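373aa long hypothetical citrate synthase (Sulfolobus tokodaii, PDB 1VGP) is of unknown function but belongs to the citrate synthase family, a group of mainly helical proteins, and forms an assembly of two chains. Local coordinates at residues I127-A132 with E151-M156; K224-I229 with S313-Y318; Y238-L243 with E293-K298. All blocks are in the same frame, centred on the assembly; numbering follows the deposited sequence.

In the fold
Contact 1 joins helices 113-135 and 149-158, and it closes along the chain before the other two open. Its centre lies about 21 Å from the centre of contact 2 and about 36 Å from that of contact 3, and it touches neither. Contacts 2 and 3 are neighbours, with centres about 16 Å apart, and 238-243 with 293-298 is nested inside the loop that 224-229 closes with 313-318. The two meet directly: Glu228 OE2 and Tyr238 OH are 2.6 Å apart, a probable hydrogen bond, and Met225 and Ile229 pack on Tyr238. Helices 221-228 and 235-244 thus meet each other, and each also packs on helix 281-300.

Contact 1: residues I127-A132 with E151-M156; sequences IVANYA and ENFLYM
Val128 meets the CZ end of the Phe153 ring: CB and CG1 of Val128 each lie 4.0 Å from Phe153 CZ, and the two side chains pass at a slant. Branch CG1 gets there because it stands trans to the backbone N of Val128 (chi1 179°). Phe153 reaches across from the other helix, and the same ring also packs on Pro125, one turn earlier on the first helix, and on Met170 of helix 164-175. Val128 itself rests on Leu95 of helix 91-105, so it is held between two helices.

Ala129, next along, is where the backbones come closest, its CA lying 5.7 Å from that of Met156. Its methyl is flanked by Phe153 and Met156: Ala129 CB stands 3.6 Å from Met156 CB and 4.4 Å from Phe153 CE1. The small alanine side chain lets the main chains come this near, the two beta carbons being in contact, which agrees with the local axis separation of 9.1 Å. Those axes run nearly parallel, with a signed crossing angle of -16°. In the helical fold of the citrate synthase family this pairs helix 113-135 with helix 149-158, and the 18 residues between the two segments must carry the chain back before the second helix can run the same way. Beyond CB the Met156 chain, with CG trans to the carbonyl carbon (chi1 -59°), runs back along the first helix in its N-terminal direction and packs on Thr126. The backbone of Met156 also comes up to the alanine methyl, Ala129 CB lying 3.7 Å from Met156 O.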
loop_
_atom_site.group_PDB
_atom_site.type_symbol
_atom_site.label_atom_id
_atom_site.label_comp_id
_atom_site.label_asym_id
_atom_site.label_seq_id
_atom_site.Cartn_x
_atom_site.Cartn_y
_atom_site.Cartn_z
ATOM N N ILE A 127 -10.021 9.879 13.661
ATOM C CA ILE A 127 -8.628 10.218 13.355
ATOM C C ILE A 127 -8.565 11.616 12.743
ATOM O O ILE A 127 -7.772 12.456 13.160
ATOM C CB ILE A 127 -8.005 9.226 12.346
ATOM C CG1 ILE A 127 -7.977 7.814 12.941
ATOM C CG2 ILE A 127 -6.604 9.678 11.967
ATOM C CD1 ILE A 127 -7.507 6.749 11.966
ATOM N N VAL A 128 -9.415 11.859 11.751
ATOM C CA VAL A 128 -9.347 13.101 11.007
ATOM C C VAL A 128 -9.686 14.294 11.906
ATOM O O VAL A 128 -8.908 15.245 12.006
ATOM C CB VAL A 128 -10.295 13.056 9.780
ATOM C CG1 VAL A 128 -10.234 14.367 9.005
ATOM C CG2 VAL A 128 -9.895 11.904 8.871
ATOM N N ALA A 129 -10.834 14.241 12.575
ATOM C CA ALA A 129 -11.256 15.364 13.412
ATOM C C ALA A 129 -10.254 15.635 14.544
ATOM O O ALA A 129 -9.917 16.791 14.822
ATOM C CB ALA A 129 -12.648 15.097 13.993
ATOM N N ASN A 130 -9.777 14.567 15.185
ATOM C CA ASN A 130 -8.847 14.687 16.304
ATOM C C ASN A 130 -7.564 15.382 15.881
ATOM O O ASN A 130 -7.019 16.206 16.612
ATOM C CB ASN A 130 -8.507 13.308 16.865
ATOM C CG ASN A 130 -9.538 12.816 17.867
ATOM O OD1 ASN A 130 -9.346 11.784 18.518
ATOM N ND2 ASN A 130 -10.642 13.554 17.995
ATOM N N TYR A 131 -7.077 15.056 14.692
ATOM C CA TYR A 131 -5.841 15.664 14.238
ATOM C C TYR A 131 -6.038 17.140 13.929
ATOM O O TYR A 131 -5.152 17.957 14.193
ATOM C CB TYR A 131 -5.307 14.956 12.991
ATOM C CG TYR A 131 -3.937 15.462 12.601
ATOM C CD1 TYR A 131 -2.881 15.444 13.515
ATOM C CD2 TYR A 131 -3.702 15.995 11.335
ATOM C CE1 TYR A 131 -1.626 15.948 13.176
ATOM C CE2 TYR A 131 -2.455 16.501 10.982
ATOM C CZ TYR A 131 -1.425 16.475 11.906
ATOM O OH TYR A 131 -0.185 16.964 11.553
ATOM N N ALA A 132 -7.200 17.472 13.369
ATOM C CA ALA A 132 -7.510 18.840 12.990
ATOM C C ALA A 132 -7.548 19.766 14.212
ATOM O O ALA A 132 -7.065 20.904 14.155
ATOM C CB ALA A 132 -8.844 18.883 12.254
ATOM N N GLU A 151 -23.187 13.582 11.563
ATOM C CA GLU A 151 -23.325 14.609 12.582
ATOM C C GLU A 151 -22.127 14.562 13.522
ATOM O O GLU A 151 -21.549 15.606 13.864
ATOM C CB GLU A 151 -24.612 14.406 13.374
ATOM C CG GLU A 151 -25.055 15.650 14.132
ATOM C CD GLU A 151 -26.182 15.382 15.113
ATOM O OE1 GLU A 151 -26.685 16.360 15.703
ATOM O OE2 GLU A 151 -26.566 14.204 15.298
ATOM N N ASN A 152 -21.743 13.351 13.922
ATOM C CA ASN A 152 -20.655 13.174 14.881
ATOM C C ASN A 152 -19.321 13.642 14.305
ATOM O O ASN A 152 -18.477 14.174 15.028
ATOM C CB ASN A 152 -20.550 11.706 15.300
ATOM C CG ASN A 152 -19.407 11.461 16.277
ATOM O OD1 ASN A 152 -19.437 11.935 17.413
ATOM N ND2 ASN A 152 -18.393 10.727 15.838
ATOM N N PHE A 153 -19.138 13.445 13.003
ATOM C CA PHE A 153 -17.941 13.941 12.338
ATOM C C PHE A 153 -17.804 15.435 12.584
ATOM O O PHE A 153 -16.775 15.894 13.065
ATOM C CB PHE A 153 -18.001 13.663 10.825
ATOM C CG PHE A 153 -16.646 13.546 10.164
ATOM C CD1 PHE A 153 -15.551 14.252 10.646
ATOM C CD2 PHE A 153 -16.474 12.742 9.043
ATOM C CE1 PHE A 153 -14.306 14.158 10.019
ATOM C CE2 PHE A 153 -15.231 12.647 8.415
ATOM C CZ PHE A 153 -14.151 13.352 8.898
ATOM N N LEU A 154 -18.844 16.194 12.267
ATOM C CA LEU A 154 -18.793 17.643 12.431
ATOM C C LEU A 154 -18.727 18.023 13.910
ATOM O O LEU A 154 -18.052 18.990 14.292
ATOM C CB LEU A 154 -20.017 18.287 11.780
ATOM C CG LEU A 154 -20.133 18.118 10.267
ATOM C CD1 LEU A 154 -21.222 19.046 9.735
ATOM C CD2 LEU A 154 -18.790 18.418 9.607
ATOM N N TYR A 155 -19.428 17.251 14.735
ATOM C CA TYR A 155 -19.353 17.419 16.176
ATOM C C TYR A 155 -17.910 17.409 16.678
ATOM O O TYR A 155 -17.485 18.337 17.379
ATOM C CB TYR A 155 -20.142 16.315 16.885
ATOM C CG TYR A 155 -19.877 16.263 18.376
ATOM C CD1 TYR A 155 -20.011 17.406 19.169
ATOM C CD2 TYR A 155 -19.466 15.079 18.988
ATOM C CE1 TYR A 155 -19.739 17.368 20.534
ATOM C CE2 TYR A 155 -19.192 15.031 20.351
ATOM C CZ TYR A 155 -19.329 16.175 21.119
ATOM O OH TYR A 155 -19.056 16.124 22.464
ATOM N N MET A 156 -17.168 16.357 16.330
ATOM C CA MET A 156 -15.802 16.193 16.820
ATOM C C MET A 156 -14.878 17.246 16.228
ATOM O O MET A 156 -13.764 17.431 16.696
ATOM C CB MET A 156 -15.263 14.802 16.482
ATOM C CG MET A 156 -16.060 13.651 17.055
ATOM S SD MET A 156 -15.235 12.069 16.755
ATOM C CE MET A 156 -15.624 11.777 15.031
#

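Contact 2: residues K224-I229 with S313-Y318; sequences KMFKEI and SSIVFY
This is a contact between the ends of side chains, with Phe226 against Ile315 on its buried side and Lys227 against Tyr318 on its more exposed one. It links helix 221-228 to helix 309-319 within the mainly helical architecture of the citrate synthase family. The evidence for bridging by side chains is the spacing: the nearest CA atoms, those of Phe226 and Ile315, are 9.1 Å apart.

Ile315 sends its CG1-CD1 branch to the Phe226 ring, the two side chains running roughly perpendicular to each other; Phe226 CE2 lies 3.7 Å from Ile315 CD1 and 3.8 Å from Ile315 CG1. Both residues also lean on Ala289 of helix 281-300, and Phe311 meets the Phe226 ring edge-to-face, so the apolar half is enclosed by more than this pair.

The polar half rests on one hydrogen bond. Lys227 and Tyr318 each reach out from their own helix toward the other, the lysine chain extended as far as CD-CE and then bent at its last torsion (chi4 -44°). That turn brings Lys227 NZ to donate to Tyr318 OH at 3.1 Å, with NZ 3.7 Å from Tyr318 CZ.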
loop_
_atom_site.group_PDB
_atom_site.type_symbol
_atom_site.label_atom_id
_atom_site.label_comp_id
_atom_site.label_asym_id
_atom_site.label_seq_id
_atom_site.Cartn_x
_atom_site.Cartn_y
_atom_site.Cartn_z
ATOM N N LYS A 224 -9.022 27.204 -4.709
ATOM C CA LYS A 224 -7.900 28.110 -4.929
ATOM C C LYS A 224 -8.211 29.046 -6.089
ATOM O O LYS A 224 -7.979 30.256 -6.011
ATOM C CB LYS A 224 -6.625 27.311 -5.234
ATOM C CG LYS A 224 -5.410 28.176 -5.544
ATOM C CD LYS A 224 -4.324 27.407 -6.308
ATOM C CE LYS A 224 -3.552 28.317 -7.290
ATOM N NZ LYS A 224 -4.252 28.497 -8.612
ATOM N N MET A 225 -8.749 28.476 -7.163
ATOM C CA MET A 225 -9.138 29.263 -8.323
ATOM C C MET A 225 -10.197 30.311 -7.979
ATOM O O MET A 225 -10.056 31.481 -8.337
ATOM C CB MET A 225 -9.654 28.344 -9.423
ATOM C CG MET A 225 -10.084 29.080 -10.680
ATOM S SD MET A 225 -10.917 27.982 -11.830
ATOM C CE MET A 225 -12.510 27.876 -11.092
ATOM N N PHE A 226 -11.258 29.899 -7.287
ATOM C CA PHE A 226 -12.279 30.855 -6.866
ATOM C C PHE A 226 -11.639 31.968 -6.040
ATOM O O PHE A 226 -12.044 33.122 -6.116
ATOM C CB PHE A 226 -13.364 30.174 -6.023
ATOM C CG PHE A 226 -14.058 29.037 -6.713
ATOM C CD1 PHE A 226 -14.274 29.063 -8.086
ATOM C CD2 PHE A 226 -14.498 27.934 -5.982
ATOM C CE1 PHE A 226 -14.920 28.006 -8.721
ATOM C CE2 PHE A 226 -15.143 26.875 -6.605
ATOM C CZ PHE A 226 -15.353 26.910 -7.981
ATOM N N LYS A 227 -10.646 31.607 -5.237
ATOM C CA LYS A 227 -10.000 32.574 -4.371
ATOM C C LYS A 227 -9.241 33.620 -5.180
ATOM O O LYS A 227 -9.395 34.819 -4.944
ATOM C CB LYS A 227 -9.054 31.866 -3.390
ATOM C CG LYS A 227 -9.739 31.410 -2.088
ATOM C CD LYS A 227 -8.920 30.351 -1.344
ATOM C CE LYS A 227 -9.517 30.032 0.022
ATOM N NZ LYS A 227 -9.925 31.267 0.751
ATOM N N GLU A 228 -8.437 33.183 -6.148
ATOM C CA GLU A 228 -7.612 34.135 -6.875
ATOM C C GLU A 228 -8.378 34.971 -7.897
ATOM O O GLU A 228 -8.018 36.119 -8.148
ATOM C CB GLU A 228 -6.409 33.438 -7.521
ATOM C CG GLU A 228 -6.703 32.333 -8.500
ATOM C CD GLU A 228 -5.436 31.593 -8.907
ATOM O OE1 GLU A 228 -4.725 31.081 -8.007
ATOM O OE2 GLU A 228 -5.143 31.520 -10.122
ATOM N N ILE A 229 -9.443 34.422 -8.474
ATOM C CA ILE A 229 -10.459 35.285 -9.084
ATOM C C ILE A 229 -11.077 36.097 -7.960
ATOM O O ILE A 229 -11.742 35.548 -7.090
ATOM C CB ILE A 229 -11.580 34.480 -9.759
ATOM C CG1 ILE A 229 -10.993 33.369 -10.640
ATOM C CG2 ILE A 229 -12.448 35.410 -10.589
ATOM C CD1 ILE A 229 -12.023 32.379 -11.149
ATOM N N SER A 313 -17.344 20.329 -4.236
ATOM C CA SER A 313 -16.978 19.665 -2.988
ATOM C C SER A 313 -15.986 20.503 -2.170
ATOM O O SER A 313 -15.960 20.425 -0.938
ATOM C CB SER A 313 -16.399 18.267 -3.271
ATOM O OG SER A 313 -15.033 18.325 -3.631
ATOM N N SER A 314 -15.188 21.321 -2.850
ATOM C CA SER A 314 -14.190 22.128 -2.158
ATOM C C SER A 314 -14.774 23.393 -1.527
ATOM O O SER A 314 -14.239 23.911 -0.546
ATOM C CB SER A 314 -13.055 22.500 -3.116
ATOM O OG SER A 314 -13.559 22.952 -4.358
ATOM N N ILE A 315 -15.869 23.899 -2.083
ATOM C CA ILE A 315 -16.603 24.955 -1.400
ATOM C C ILE A 315 -17.245 24.374 -0.146
ATOM O O ILE A 315 -17.159 24.958 0.936
ATOM C CB ILE A 315 -17.702 25.563 -2.300
ATOM C CG1 ILE A 315 -17.065 26.470 -3.354
ATOM C CG2 ILE A 315 -18.671 26.396 -1.466
ATOM C CD1 ILE A 315 -18.047 27.026 -4.364
ATOM N N VAL A 316 -17.883 23.217 -0.302
ATOM C CA VAL A 316 -18.599 22.580 0.793
ATOM C C VAL A 316 -17.675 22.235 1.963
ATOM O O VAL A 316 -17.909 22.663 3.096
ATOM C CB VAL A 316 -19.302 21.293 0.309
ATOM C CG1 VAL A 316 -19.755 20.448 1.507
ATOM C CG2 VAL A 316 -20.487 21.664 -0.580
ATOM N N PHE A 317 -16.627 21.464 1.684
ATOM C CA PHE A 317 -15.645 21.111 2.698
ATOM C C PHE A 317 -15.180 22.368 3.441
ATOM O O PHE A 317 -14.976 22.360 4.660
ATOM C CB PHE A 317 -14.449 20.405 2.051
ATOM C CG PHE A 317 -14.716 18.969 1.659
ATOM C CD1 PHE A 317 -15.610 18.181 2.378
ATOM C CD2 PHE A 317 -14.056 18.401 0.572
ATOM C CE1 PHE A 317 -15.849 16.844 2.024
ATOM C CE2 PHE A 317 -14.286 17.070 0.211
ATOM C CZ PHE A 317 -15.184 16.291 0.936
ATOM N N TYR A 318 -15.011 23.450 2.692
ATOM C CA TYR A 318 -14.581 24.723 3.246
ATOM C C TYR A 318 -15.666 25.253 4.182
ATOM O O TYR A 318 -15.412 25.485 5.361
ATOM C CB TYR A 318 -14.321 25.700 2.100
ATOM C CG TYR A 318 -13.544 26.947 2.466
ATOM C CD1 TYR A 318 -14.117 28.211 2.304
ATOM C CD2 TYR A 318 -12.225 26.875 2.934
ATOM C CE1 TYR A 318 -13.407 29.369 2.589
ATOM C CE2 TYR A 318 -11.501 28.030 3.224
ATOM C CZ TYR A 318 -12.099 29.275 3.048
ATOM O OH TYR A 318 -11.414 30.441 3.320
#

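Contact 3: residues Y238-L243 with E293-K298; sequences YILNRL and EEIGIK
Ile295 gives up the most surface here, 69 Å², and it meets Ile239 and Leu240 with different branches. Its CG2 methyl lies 4.1 Å from Ile239 CG2, the two isoleucines lying alongside each other and running contrary ways. Its longer branch ends at CD1, which is 3.9 Å from Leu240 CD1 and equally 3.9 Å from Leu240 CD2, so that the isoleucine tip faces the fork of the leucine. A chi1 of -174° puts CG1 trans to the backbone N, on the branch that reaches Leu240, and leaves CG2, which meets Ile239, between the backbone N and the carbonyl carbon.

Ile239, with 39 Å² buried, points at the partner helix and also packs on Val292, one turn before Gly296, whose CA is the nearest to that of Ile239 at 7.7 Å. On its own side it touches Ile229, in the turn that follows helix 221-228. Leu240, partly exposed and with 26 Å² buried, also leans on Tyr299.

Together these residues join helix 235-244 to the C-terminal half of helix 281-300, in the helical fold of the citrate synthase family. All the cross-contacts are between methyl groups, and the sheltered patch is small, 146 Å² in total. Between these two segments the association therefore probably rests on apolar burial, without a directional polar bond.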
loop_
_atom_site.group_PDB
_atom_site.type_symbol
_atom_site.label_atom_id
_atom_site.label_comp_id
_atom_site.label_asym_id
_atom_site.label_seq_id
_atom_site.Cartn_x
_atom_site.Cartn_y
_atom_site.Cartn_z
ATOM N N TYR A 238 -10.380 35.980 -16.425
ATOM C CA TYR A 238 -9.552 34.952 -15.815
ATOM C C TYR A 238 -9.665 33.650 -16.613
ATOM O O TYR A 238 -8.662 33.106 -17.070
ATOM C CB TYR A 238 -9.984 34.726 -14.359
ATOM C CG TYR A 238 -9.218 33.646 -13.625
ATOM C CD1 TYR A 238 -8.119 33.959 -12.828
ATOM C CD2 TYR A 238 -9.591 32.302 -13.730
ATOM C CE1 TYR A 238 -7.408 32.961 -12.151
ATOM C CE2 TYR A 238 -8.889 31.303 -13.063
ATOM C CZ TYR A 238 -7.798 31.637 -12.277
ATOM O OH TYR A 238 -7.094 30.638 -11.628
ATOM N N ILE A 239 -10.893 33.167 -16.790
ATOM C CA ILE A 239 -11.117 31.877 -17.417
ATOM C C ILE A 239 -10.746 31.920 -18.889
ATOM O O ILE A 239 -10.128 30.989 -19.418
ATOM C CB ILE A 239 -12.588 31.431 -17.265
ATOM C CG1 ILE A 239 -12.745 30.617 -15.980
ATOM C CG2 ILE A 239 -13.016 30.574 -18.445
ATOM C CD1 ILE A 239 -13.121 31.444 -14.799
ATOM N N LEU A 240 -11.122 33.001 -19.559
ATOM C CA LEU A 240 -10.834 33.126 -20.977
ATOM C C LEU A 240 -9.337 33.242 -21.187
ATOM O O LEU A 240 -8.789 32.735 -22.170
ATOM C CB LEU A 240 -11.565 34.343 -21.563
ATOM C CG LEU A 240 -12.765 34.032 -22.480
ATOM C CD1 LEU A 240 -13.323 32.631 -22.208
ATOM C CD2 LEU A 240 -13.832 35.072 -22.271
ATOM N N ASN A 241 -8.656 33.884 -20.249
ATOM C CA ASN A 241 -7.208 33.919 -20.312
ATOM C C ASN A 241 -6.636 32.516 -20.175
ATOM O O ASN A 241 -5.678 32.148 -20.855
ATOM C CB ASN A 241 -6.640 34.806 -19.216
ATOM C CG ASN A 241 -5.137 34.963 -19.342
ATOM O OD1 ASN A 241 -4.374 34.452 -18.522
ATOM N ND2 ASN A 241 -4.702 35.657 -20.398
ATOM N N ARG A 242 -7.229 31.736 -19.287
ATOM C CA ARG A 242 -6.746 30.399 -19.018
ATOM C C ARG A 242 -6.897 29.539 -20.277
ATOM O O ARG A 242 -5.990 28.794 -20.653
ATOM C CB ARG A 242 -7.551 29.814 -17.860
ATOM C CG ARG A 242 -6.835 28.779 -17.034
ATOM C CD ARG A 242 -6.883 29.114 -15.558
ATOM N NE ARG A 242 -5.588 28.823 -14.971
ATOM C CZ ARG A 242 -5.146 27.595 -14.748
ATOM N NH1 ARG A 242 -3.844 27.355 -14.631
ATOM N NH2 ARG A 242 -6.011 26.609 -14.619
ATOM N N LEU A 243 -8.043 29.663 -20.939
ATOM C CA LEU A 243 -8.367 28.810 -22.078
ATOM C C LEU A 243 -7.503 29.132 -23.287
ATOM O O LEU A 243 -7.163 28.249 -24.079
ATOM C CB LEU A 243 -9.843 28.965 -22.461
ATOM C CG LEU A 243 -10.848 28.470 -21.420
ATOM C CD1 LEU A 243 -12.245 28.884 -21.825
ATOM C CD2 LEU A 243 -10.741 26.962 -21.283
ATOM N N GLU A 293 -18.957 28.398 -13.619
ATOM C CA GLU A 293 -19.760 27.296 -14.135
ATOM C C GLU A 293 -20.429 27.716 -15.437
ATOM O O GLU A 293 -20.441 26.977 -16.429
ATOM C CB GLU A 293 -20.842 26.901 -13.120
ATOM C CG GLU A 293 -21.695 25.712 -13.563
ATOM C CD GLU A 293 -22.936 25.516 -12.705
ATOM O OE1 GLU A 293 -23.060 26.199 -11.672
ATOM O OE2 GLU A 293 -23.793 24.673 -13.063
ATOM N N GLU A 294 -20.986 28.921 -15.419
ATOM C CA GLU A 294 -21.716 29.454 -16.558
ATOM C C GLU A 294 -20.821 29.523 -17.798
ATOM O O GLU A 294 -21.111 28.889 -18.819
ATOM C CB GLU A 294 -22.248 30.832 -16.191
ATOM C CG GLU A 294 -23.190 31.444 -17.205
ATOM C CD GLU A 294 -24.013 32.577 -16.610
ATOM O OE1 GLU A 294 -24.740 33.258 -17.376
ATOM O OE2 GLU A 294 -23.935 32.781 -15.375
ATOM N N ILE A 295 -19.730 30.281 -17.710
ATOM C CA ILE A 295 -18.866 30.490 -18.871
ATOM C C ILE A 295 -18.102 29.207 -19.192
ATOM O O ILE A 295 -17.800 28.922 -20.360
ATOM C CB ILE A 295 -17.853 31.649 -18.628
ATOM C CG1 ILE A 295 -17.059 31.935 -19.907
ATOM C CG2 ILE A 295 -16.901 31.284 -17.492
ATOM C CD1 ILE A 295 -16.350 33.277 -19.900
ATOM N N GLY A 296 -17.801 28.436 -18.149
ATOM C CA GLY A 296 -17.122 27.169 -18.340
ATOM C C GLY A 296 -17.934 26.204 -19.178
ATOM O O GLY A 296 -17.430 25.652 -20.162
ATOM N N ILE A 297 -19.191 25.998 -18.791
ATOM C CA ILE A 297 -20.091 25.154 -19.576
ATOM C C ILE A 297 -20.244 25.674 -21.016
ATOM O O ILE A 297 -20.254 24.895 -21.970
ATOM C CB ILE A 297 -21.485 25.052 -18.905
ATOM C CG1 ILE A 297 -21.369 24.268 -17.591
ATOM C CG2 ILE A 297 -22.463 24.365 -19.831
ATOM C CD1 ILE A 297 -22.654 24.232 -16.790
ATOM N N LYS A 298 -20.348 26.993 -21.157
ATOM C CA LYS A 298 -20.491 27.615 -22.466
ATOM C C LYS A 298 -19.357 27.202 -23.396
ATOM O O LYS A 298 -19.599 26.632 -24.459
ATOM C CB LYS A 298 -20.522 29.136 -22.323
ATOM C CG LYS A 298 -20.752 29.902 -23.621
ATOM C CD LYS A 298 -20.391 31.375 -23.434
ATOM C CE LYS A 298 -20.535 32.175 -24.716
ATOM N NZ LYS A 298 -21.596 33.211 -24.592
#